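Local coordinates for ABC transporter periplasmic peptide-binding protein (Pseudoalteromonas, PDB 4QFL) that binds dipeptides in the periplasm, here Ala-Phe, and probably hands them to an ABC transporter of the inner membrane for uptake, at residues 104-109 with 188-193; 340-345 with 438-443; 473-478 with 485-490. One frame throughout, in Å; residues are numbered along the deposited sequence.

Interaction 1 (104-109 with 188-193)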
loop_
_atom_site.group_PDB
_atom_site.type_symbol
_atom_site.label_atom_id
_atom_site.label_comp_id
_atom_site.label_asym_id
_atom_site.label_seq_id
_atom_site.Cartn_x
_atom_site.Cartn_y
_atom_site.Cartn_z
ATOM N N THR A 104 -12.933 12.431 -21.977
ATOM C CA THR A 104 -13.304 11.038 -22.042
ATOM C C THR A 104 -14.640 10.974 -22.742
ATOM O O THR A 104 -15.194 12.009 -23.114
ATOM C CB THR A 104 -13.515 10.469 -20.653
ATOM O OG1 THR A 104 -14.704 11.049 -20.106
ATOM C CG2 THR A 104 -12.310 10.770 -19.755
ATOM N N ALA A 105 -15.164 9.759 -22.897
ATOM C CA ALA A 105 -16.484 9.541 -23.488
ATOM C C ALA A 105 -17.587 10.215 -22.677
ATOM O O ALA A 105 -18.597 10.614 -23.228
ATOM C CB ALA A 105 -16.768 8.049 -23.625
ATOM N N TYR A 106 -17.379 10.350 -21.370
ATOM C CA TYR A 106 -18.406 10.853 -20.474
ATOM C C TYR A 106 -18.142 12.277 -19.960
ATOM O O TYR A 106 -18.969 12.838 -19.243
ATOM C CB TYR A 106 -18.597 9.866 -19.312
ATOM C CG TYR A 106 -17.288 9.278 -18.820
ATOM C CD1 TYR A 106 -16.551 9.907 -17.823
ATOM C CD2 TYR A 106 -16.776 8.110 -19.369
ATOM C CE1 TYR A 106 -15.345 9.387 -17.383
ATOM C CE2 TYR A 106 -15.572 7.581 -18.932
ATOM C CZ TYR A 106 -14.866 8.226 -17.939
ATOM O OH TYR A 106 -13.672 7.710 -17.504
ATOM N N PHE A 107 -17.006 12.873 -20.337
ATOM C CA PHE A 107 -16.642 14.215 -19.842
ATOM C C PHE A 107 -15.717 14.996 -20.774
ATOM O O PHE A 107 -14.777 14.441 -21.340
ATOM C CB PHE A 107 -16.009 14.121 -18.446
ATOM C CG PHE A 107 -15.534 15.451 -17.880
ATOM C CD1 PHE A 107 -16.426 16.341 -17.298
ATOM C CD2 PHE A 107 -14.182 15.786 -17.891
ATOM C CE1 PHE A 107 -15.985 17.536 -16.760
ATOM C CE2 PHE A 107 -13.738 16.984 -17.349
ATOM C CZ PHE A 107 -14.644 17.859 -16.790
ATOM N N THR A 108 -16.000 16.287 -20.924
ATOM C CA THR A 108 -15.130 17.219 -21.632
ATOM C C THR A 108 -14.988 18.474 -20.781
ATOM O O THR A 108 -15.993 19.137 -20.478
ATOM C CB THR A 108 -15.725 17.652 -22.989
ATOM O OG1 THR A 108 -16.088 16.496 -23.753
ATOM C CG2 THR A 108 -14.722 18.485 -23.772
ATOM N N PRO A 109 -13.745 18.809 -20.389
ATOM C CA PRO A 109 -13.472 19.992 -19.562
ATOM C C PRO A 109 -13.844 21.295 -20.257
ATOM O O PRO A 109 -13.784 21.368 -21.483
ATOM C CB PRO A 109 -11.950 19.935 -19.357
ATOM C CG PRO A 109 -11.437 19.039 -20.443
ATOM C CD PRO A 109 -12.522 18.029 -20.654
ATOM N N LYS A 188 -12.930 18.723 -10.167
ATOM C CA LYS A 188 -14.103 19.347 -9.579
ATOM C C LYS A 188 -15.198 19.546 -10.614
ATOM O O LYS A 188 -16.379 19.328 -10.329
ATOM C CB LYS A 188 -13.769 20.677 -8.915
ATOM C CG LYS A 188 -14.956 21.223 -8.141
ATOM C CD LYS A 188 -14.677 22.543 -7.468
ATOM C CE LYS A 188 -15.901 22.985 -6.683
ATOM N NZ LYS A 188 -15.708 24.291 -5.997
ATOM N N GLU A 189 -14.820 19.958 -11.819
ATOM C CA GLU A 189 -15.831 20.167 -12.847
ATOM C C GLU A 189 -16.602 18.883 -13.132
ATOM O O GLU A 189 -17.823 18.893 -13.217
ATOM C CB GLU A 189 -15.236 20.736 -14.132
ATOM C CG GLU A 189 -16.301 20.989 -15.192
ATOM C CD GLU A 189 -15.750 21.634 -16.445
ATOM O OE1 GLU A 189 -14.516 21.595 -16.629
ATOM O OE2 GLU A 189 -16.552 22.177 -17.243
ATOM N N TYR A 190 -15.886 17.776 -13.273
ATOM C CA TYR A 190 -16.524 16.485 -13.475
ATOM C C TYR A 190 -17.436 16.202 -12.296
ATOM O O TYR A 190 -18.608 15.874 -12.470
ATOM C CB TYR A 190 -15.461 15.392 -13.611
ATOM C CG TYR A 190 -15.982 13.994 -13.883
ATOM C CD1 TYR A 190 -17.030 13.769 -14.770
ATOM C CD2 TYR A 190 -15.403 12.897 -13.272
ATOM C CE1 TYR A 190 -17.496 12.494 -15.015
ATOM C CE2 TYR A 190 -15.856 11.624 -13.513
ATOM C CZ TYR A 190 -16.905 11.422 -14.386
ATOM O OH TYR A 190 -17.352 10.137 -14.629
ATOM N N ALA A 191 -16.900 16.352 -11.094
ATOM C CA ALA A 191 -17.667 16.061 -9.880
ATOM C C ALA A 191 -18.939 16.894 -9.772
ATOM O O ALA A 191 -19.987 16.378 -9.402
ATOM C CB ALA A 191 -16.809 16.254 -8.650
ATOM N N MET A 192 -18.841 18.179 -10.091
ATOM C CA MET A 192 -19.990 19.082 -10.038
ATOM C C MET A 192 -20.997 18.789 -11.151
ATOM O O MET A 192 -22.202 18.968 -10.979
ATOM C CB MET A 192 -19.517 20.538 -10.108
ATOM C CG MET A 192 -18.809 21.014 -8.850
ATOM S SD MET A 192 -19.646 20.419 -7.359
ATOM C CE MET A 192 -18.554 19.100 -6.850
ATOM N N ALA A 193 -20.488 18.324 -12.285
ATOM C CA ALA A 193 -21.323 17.903 -13.404
ATOM C C ALA A 193 -22.176 16.683 -13.052
ATOM O O ALA A 193 -23.395 16.682 -13.244
ATOM C CB ALA A 193 -20.456 17.595 -14.608
#

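Interaction 2 (340-345 with 438-443)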
loop_
_atom_site.group_PDB
_atom_site.type_symbol
_atom_site.label_atom_id
_atom_site.label_comp_id
_atom_site.label_asym_id
_atom_site.label_seq_id
_atom_site.Cartn_x
_atom_site.Cartn_y
_atom_site.Cartn_z
ATOM N N PRO A 340 15.734 -3.027 6.933
ATOM C CA PRO A 340 17.035 -2.460 7.297
ATOM C C PRO A 340 17.397 -1.239 6.476
ATOM O O PRO A 340 18.333 -0.541 6.852
ATOM C CB PRO A 340 18.015 -3.607 7.013
ATOM C CG PRO A 340 17.318 -4.467 6.028
ATOM C CD PRO A 340 15.861 -4.392 6.402
ATOM N N THR A 341 16.660 -0.979 5.395
ATOM C CA THR A 341 16.896 0.200 4.568
ATOM C C THR A 341 16.109 1.429 5.021
ATOM O O THR A 341 16.292 2.518 4.484
ATOM C CB THR A 341 16.592 -0.068 3.081
ATOM O OG1 THR A 341 15.358 -0.781 2.963
ATOM C CG2 THR A 341 17.712 -0.886 2.437
ATOM N N SER A 342 15.240 1.255 6.013
ATOM C CA SER A 342 14.535 2.381 6.612
ATOM C C SER A 342 15.512 3.182 7.471
ATOM O O SER A 342 16.315 2.603 8.209
ATOM C CB SER A 342 13.365 1.888 7.466
ATOM O OG SER A 342 12.779 2.942 8.199
ATOM N N TRP A 343 15.460 4.510 7.384
ATOM C CA TRP A 343 16.419 5.288 8.160
ATOM C C TRP A 343 16.225 5.150 9.661
ATOM O O TRP A 343 17.140 5.418 10.441
ATOM C CB TRP A 343 16.507 6.753 7.721
ATOM C CG TRP A 343 15.278 7.639 7.800
ATOM C CD1 TRP A 343 14.563 8.113 6.747
ATOM C CD2 TRP A 343 14.696 8.238 8.979
ATOM N NE1 TRP A 343 13.555 8.936 7.184
ATOM C CE2 TRP A 343 13.610 9.029 8.549
ATOM C CE3 TRP A 343 14.974 8.164 10.346
ATOM C CZ2 TRP A 343 12.799 9.748 9.441
ATOM C CZ3 TRP A 343 14.162 8.872 11.235
ATOM C CH2 TRP A 343 13.091 9.651 10.778
ATOM N N ALA A 344 15.048 4.698 10.069
ATOM C CA ALA A 344 14.770 4.516 11.486
ATOM C C ALA A 344 15.008 3.084 11.940
ATOM O O ALA A 344 14.715 2.739 13.085
ATOM C CB ALA A 344 13.336 4.941 11.810
ATOM N N PHE A 345 15.534 2.243 11.051
ATOM C CA PHE A 345 15.659 0.835 11.381
ATOM C C PHE A 345 16.549 0.638 12.588
ATOM O O PHE A 345 17.599 1.269 12.713
ATOM C CB PHE A 345 16.209 0.034 10.210
ATOM C CG PHE A 345 16.692 -1.332 10.588
ATOM C CD1 PHE A 345 15.798 -2.341 10.902
ATOM C CD2 PHE A 345 18.048 -1.613 10.615
ATOM C CE1 PHE A 345 16.242 -3.609 11.239
ATOM C CE2 PHE A 345 18.499 -2.880 10.952
ATOM C CZ PHE A 345 17.593 -3.879 11.264
ATOM N N PRO A 438 9.331 6.729 1.946
ATOM C CA PRO A 438 10.471 6.382 2.799
ATOM C C PRO A 438 10.415 7.085 4.177
ATOM O O PRO A 438 11.377 7.042 4.957
ATOM C CB PRO A 438 11.658 6.861 1.973
ATOM C CG PRO A 438 11.137 8.044 1.275
ATOM C CD PRO A 438 9.682 7.787 0.985
ATOM N N ASP A 439 9.288 7.722 4.482
ATOM C CA ASP A 439 9.080 8.234 5.829
ATOM C C ASP A 439 8.628 7.095 6.736
ATOM O O ASP A 439 7.588 6.489 6.498
ATOM C CB ASP A 439 8.066 9.378 5.854
ATOM C CG ASP A 439 8.047 10.088 7.184
ATOM O OD1 ASP A 439 7.608 9.473 8.163
ATOM O OD2 ASP A 439 8.493 11.248 7.267
ATOM N N PRO A 440 9.413 6.804 7.787
ATOM C CA PRO A 440 9.178 5.681 8.714
ATOM C C PRO A 440 7.777 5.662 9.334
ATOM O O PRO A 440 7.282 4.606 9.715
ATOM C CB PRO A 440 10.239 5.894 9.806
ATOM C CG PRO A 440 11.318 6.665 9.132
ATOM C CD PRO A 440 10.611 7.575 8.161
ATOM N N ASP A 441 7.139 6.813 9.444
ATOM C CA ASP A 441 5.798 6.836 9.998
ATOM C C ASP A 441 4.864 5.961 9.174
ATOM O O ASP A 441 3.831 5.499 9.666
ATOM C CB ASP A 441 5.244 8.255 10.039
ATOM C CG ASP A 441 3.790 8.280 10.436
ATOM O OD1 ASP A 441 3.523 8.139 11.647
ATOM O OD2 ASP A 441 2.920 8.410 9.541
ATOM N N ASN A 442 5.227 5.748 7.913
ATOM C CA ASN A 442 4.399 4.965 6.994
ATOM C C ASN A 442 4.305 3.477 7.375
ATOM O O ASN A 442 3.389 2.771 6.946
ATOM C CB ASN A 442 4.878 5.150 5.542
ATOM C CG ASN A 442 3.913 4.547 4.518
ATOM O OD1 ASN A 442 2.823 5.072 4.277
ATOM N ND2 ASN A 442 4.322 3.456 3.903
ATOM N N PHE A 443 5.234 3.009 8.208
ATOM C CA PHE A 443 5.189 1.638 8.711
ATOM C C PHE A 443 4.425 1.551 10.028
ATOM O O PHE A 443 4.238 0.464 10.564
ATOM C CB PHE A 443 6.602 1.086 8.928
ATOM C CG PHE A 443 7.230 0.513 7.691
ATOM C CD1 PHE A 443 6.928 -0.782 7.281
ATOM C CD2 PHE A 443 8.113 1.265 6.933
ATOM C CE1 PHE A 443 7.490 -1.324 6.140
ATOM C CE2 PHE A 443 8.682 0.735 5.798
ATOM C CZ PHE A 443 8.370 -0.562 5.396
HETATM O O HOH W 1 13.340 5.176 5.110
HETATM O O HOH W 2 11.403 10.808 6.075
#

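Interaction 3 (473-478 with 485-490)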
loop_
_atom_site.group_PDB
_atom_site.type_symbol
_atom_site.label_atom_id
_atom_site.label_comp_id
_atom_site.label_asym_id
_atom_site.label_seq_id
_atom_site.Cartn_x
_atom_site.Cartn_y
_atom_site.Cartn_z
ATOM N N LYS A 473 4.529 11.932 19.065
ATOM C CA LYS A 473 5.715 12.689 19.433
ATOM C C LYS A 473 6.727 12.716 18.284
ATOM O O LYS A 473 7.347 13.746 18.017
ATOM C CB LYS A 473 6.324 12.132 20.718
ATOM C CG LYS A 473 5.345 12.173 21.884
ATOM C CD LYS A 473 5.969 11.711 23.186
ATOM C CE LYS A 473 4.992 11.882 24.342
ATOM N NZ LYS A 473 5.649 11.660 25.655
ATOM N N ALA A 474 6.858 11.589 17.590
ATOM C CA ALA A 474 7.736 11.485 16.422
ATOM C C ALA A 474 7.267 12.395 15.299
ATOM O O ALA A 474 8.050 12.795 14.444
ATOM C CB ALA A 474 7.807 10.042 15.937
ATOM N N LEU A 475 5.983 12.725 15.302
ATOM C CA LEU A 475 5.425 13.613 14.296
ATOM C C LEU A 475 5.410 15.062 14.783
ATOM O O LEU A 475 5.192 15.987 13.999
ATOM C CB LEU A 475 4.020 13.158 13.916
ATOM C CG LEU A 475 3.976 11.807 13.199
ATOM C CD1 LEU A 475 2.566 11.512 12.744
ATOM C CD2 LEU A 475 4.932 11.770 12.016
ATOM N N ASP A 476 5.654 15.247 16.080
ATOM C CA ASP A 476 5.689 16.579 16.694
ATOM C C ASP A 476 6.975 17.338 16.383
ATOM O O ASP A 476 7.091 18.517 16.717
ATOM C CB ASP A 476 5.515 16.491 18.217
ATOM C CG ASP A 476 4.075 16.246 18.632
ATOM O OD1 ASP A 476 3.173 16.490 17.801
ATOM O OD2 ASP A 476 3.844 15.817 19.791
ATOM N N THR A 477 7.937 16.666 15.749
ATOM C CA THR A 477 9.226 17.288 15.455
ATOM C C THR A 477 9.788 16.822 14.116
ATOM O O THR A 477 9.542 15.697 13.696
ATOM C CB THR A 477 10.243 16.990 16.566
ATOM O OG1 THR A 477 11.538 17.472 16.181
ATOM C CG2 THR A 477 10.316 15.498 16.812
ATOM N N THR A 478 10.542 17.692 13.447
ATOM C CA THR A 478 11.165 17.351 12.175
ATOM C C THR A 478 12.606 16.906 12.372
ATOM O O THR A 478 13.269 16.478 11.431
ATOM C CB THR A 478 11.179 18.542 11.231
ATOM O OG1 THR A 478 11.985 19.575 11.806
ATOM C CG2 THR A 478 9.768 19.054 11.004
ATOM N N GLN A 485 14.449 8.343 17.980
ATOM C CA GLN A 485 14.301 7.938 19.379
ATOM C C GLN A 485 12.926 7.349 19.619
ATOM O O GLN A 485 12.770 6.284 20.214
ATOM C CB GLN A 485 14.479 9.134 20.304
ATOM C CG GLN A 485 15.915 9.470 20.590
ATOM C CD GLN A 485 16.030 10.588 21.588
ATOM O OE1 GLN A 485 15.292 11.574 21.514
ATOM N NE2 GLN A 485 16.935 10.436 22.551
ATOM N N TYR A 486 11.917 8.061 19.147
ATOM C CA TYR A 486 10.557 7.576 19.270
ATOM C C TYR A 486 10.330 6.336 18.411
ATOM O O TYR A 486 9.719 5.371 18.864
ATOM C CB TYR A 486 9.563 8.697 18.949
ATOM C CG TYR A 486 9.636 9.798 19.975
ATOM C CD1 TYR A 486 9.389 9.527 21.314
ATOM C CD2 TYR A 486 9.972 11.096 19.623
ATOM C CE1 TYR A 486 9.466 10.522 22.277
ATOM C CE2 TYR A 486 10.051 12.104 20.589
ATOM C CZ TYR A 486 9.796 11.805 21.912
ATOM O OH TYR A 486 9.870 12.777 22.888
ATOM N N TYR A 487 10.841 6.350 17.186
ATOM C CA TYR A 487 10.722 5.171 16.336
ATOM C C TYR A 487 11.476 3.992 16.925
ATOM O O TYR A 487 11.055 2.855 16.767
ATOM C CB TYR A 487 11.146 5.466 14.897
ATOM C CG TYR A 487 10.157 6.367 14.217
ATOM C CD1 TYR A 487 8.792 6.125 14.329
ATOM C CD2 TYR A 487 10.569 7.484 13.500
ATOM C CE1 TYR A 487 7.867 6.959 13.735
ATOM C CE2 TYR A 487 9.650 8.325 12.894
ATOM C CZ TYR A 487 8.300 8.059 13.020
ATOM O OH TYR A 487 7.374 8.890 12.425
ATOM N N ASP A 488 12.579 4.257 17.621
ATOM C CA ASP A 488 13.260 3.188 18.341
ATOM C C ASP A 488 12.340 2.573 19.391
ATOM O O ASP A 488 12.221 1.350 19.496
ATOM C CB ASP A 488 14.532 3.702 19.023
ATOM C CG ASP A 488 15.656 3.957 18.048
ATOM O OD1 ASP A 488 15.574 3.454 16.918
ATOM O OD2 ASP A 488 16.628 4.653 18.408
ATOM N N ALA A 489 11.704 3.428 20.181
ATOM C CA ALA A 489 10.868 2.939 21.260
ATOM C C ALA A 489 9.688 2.178 20.663
ATOM O O ALA A 489 9.206 1.198 21.240
ATOM C CB ALA A 489 10.396 4.102 22.140
ATOM N N ALA A 490 9.234 2.629 19.495
ATOM C CA ALA A 490 8.086 2.018 18.840
ATOM C C ALA A 490 8.411 0.609 18.362
ATOM O O ALA A 490 7.604 -0.315 18.507
ATOM C CB ALA A 490 7.619 2.875 17.679
#

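Interaction 1 (104-109 with 188-193)
The ring of Phe107 has Tyr190 CB over one face, offset toward the rim. Glu189 CG lies at the edge of the same ring, in its plane. Tyr190 CB is 3.9 Å from the centroid of the Phe107 ring and close to its normal, a CH-pi contact. Phe107 CG stands anti to the backbone N, and the ring reaches the helix backbone, with Phe107 CE1 3.5 Å from Tyr190 CA. The Tyr106 ring carries Thr104 OG1 over the centre of one face. Its CD1 comes to 3.3 Å from Tyr190 OH. The rings of Tyr106 and Tyr190 cross obliquely, their planes 38° apart. Phe107 and Tyr190 are more steeply inclined, at 57°.

The three rings form an aromatic cluster that joins the loop between strand 90-95 and helix 115-126 to the first turn of helix 188-196. The loop is shaped by an ST turn, in which Thr104 OG1 accepts from Tyr106 N at 3.0 Å. The same hydroxyl oxygen is the atom that lies over the Tyr106 ring.

The phenolic ends bond elsewhere: Tyr190 OH to Tyr206 O, and Tyr106 OH to Pro207 O. These two bonds tie the cluster to a third part of the chain. The Glu189 side chain is extended and its carboxylate plane is nearly perpendicular to the Phe107 ring, at 87°. Glu189 OE1 lies 3.5 Å from Pro109 CA, while Glu189 OE2 is hydrogen-bonded to Thr110 OG1.

Interaction 2 (340-345 with 438-443)
Pro440 lies on one face of the Trp343 indole. Its CG is 3.5 Å from the centroid of the six-membered ring and 20° off the ring normal, a CH-pi contact. Pro440 CD also comes close, at 3.3 Å from Trp343 CZ2. The two side chains cross at about a right angle. Ala344 CB touches the same proline, 3.8 Å from CG of Pro440.

Two waters bridge the segments. One accepts from Trp343 N and donates to Pro438 O, 2.7 Å away. The other lies at the indole edge, in plane. It accepts from Trp343 NE1 at 3.1 Å and donates to Asp439 OD2.

Each backbone has its own turn. A type I beta turn runs from Ser342 to Phe345, closed by Phe345 N to Ser342 O. Across from it, Asp439 OD1 accepts from Asp441 N at 3.0 Å through its anti lone pair, forming an Asx turn around Pro440. That oxygen also takes a salt bridge from Arg483 of helix 480-497, and Gln491 of this helix bonds Ala344 O. Segment 438-443 follows strand 428-434, whose last residue, Ala434, and the next-but-one, Asp436, line the alanine pocket. The Pro438 side chain itself is about 12 Å from the bound alanine.

Ring CH groups of Pro440 meet the indole face and the Ala344 methyl. The direct contact is therefore largely apolar, and water carries the polar links between the segments. The paired Arg483 would probably stabilise the negative charge of Asp439.

Interaction 3 (473-478 with 485-490)
Tyr486 and Tyr487 both hold CG anti to the carbonyl carbon and beside the backbone N (chi1 -66° and -70°). With CG placed there, the Tyr486 ring lies against Lys473 CB and the Tyr487 ring against Ala474 CB. Lys473 CB sits over the centre of one Tyr486 face, 3.6 Å from the ring centroid. Its chain then runs extended, and CD passes 3.8 Å from Tyr486 CE1. The end of the lysine leads away. The two side chains cross at about a right angle.

Ala474 CB fits between the two tyrosines. It touches Tyr486 CB at 3.7 Å and lies over a face of the Tyr487 ring, offset toward the rim, 3.6 Å from CZ of Tyr487.

This is the packing of a helical (alpha-alpha) hairpin: a short connection links helix 465-475 to helix 480-497, which packs back against it. The small alanine lets the backbones approach, with Ala474 CA and Tyr486 CA 5.6 Å apart. In the connection, Thr477 OG1 accepts from Asp479 N.

Leu475 CD2 reaches Tyr487 OH at 3.8 Å. That hydroxyl is hydrogen-bonded to Arg483, one turn earlier on its own helix, and the Tyr487 ring also meets that of Phe444.

Overall arrangement
Interactions 2 and 3 are neighbours, with centres about 12 Å apart. Tyr487 joins them: its OH is 3.3 Å from Asp441 CB, and its CB is 3.8 Å from Ala344 CB. Arg483 serves both, pairing with Asp439 in interaction 2 and with Tyr487 OH in interaction 3. Interaction 2 is tied to the pocket by sequence; the Pro438 side chain is about 12 Å from the bound alanine and does not line the site. Interaction 3 packs beside it, within the helical hairpin. Interaction 1 is remote. Its centre is about 39 Å from that of interaction 2, on the opposite side of the chain's centre, and about 43 Å from that of interaction 3. The nearest atoms are about 25 and 29 Å away.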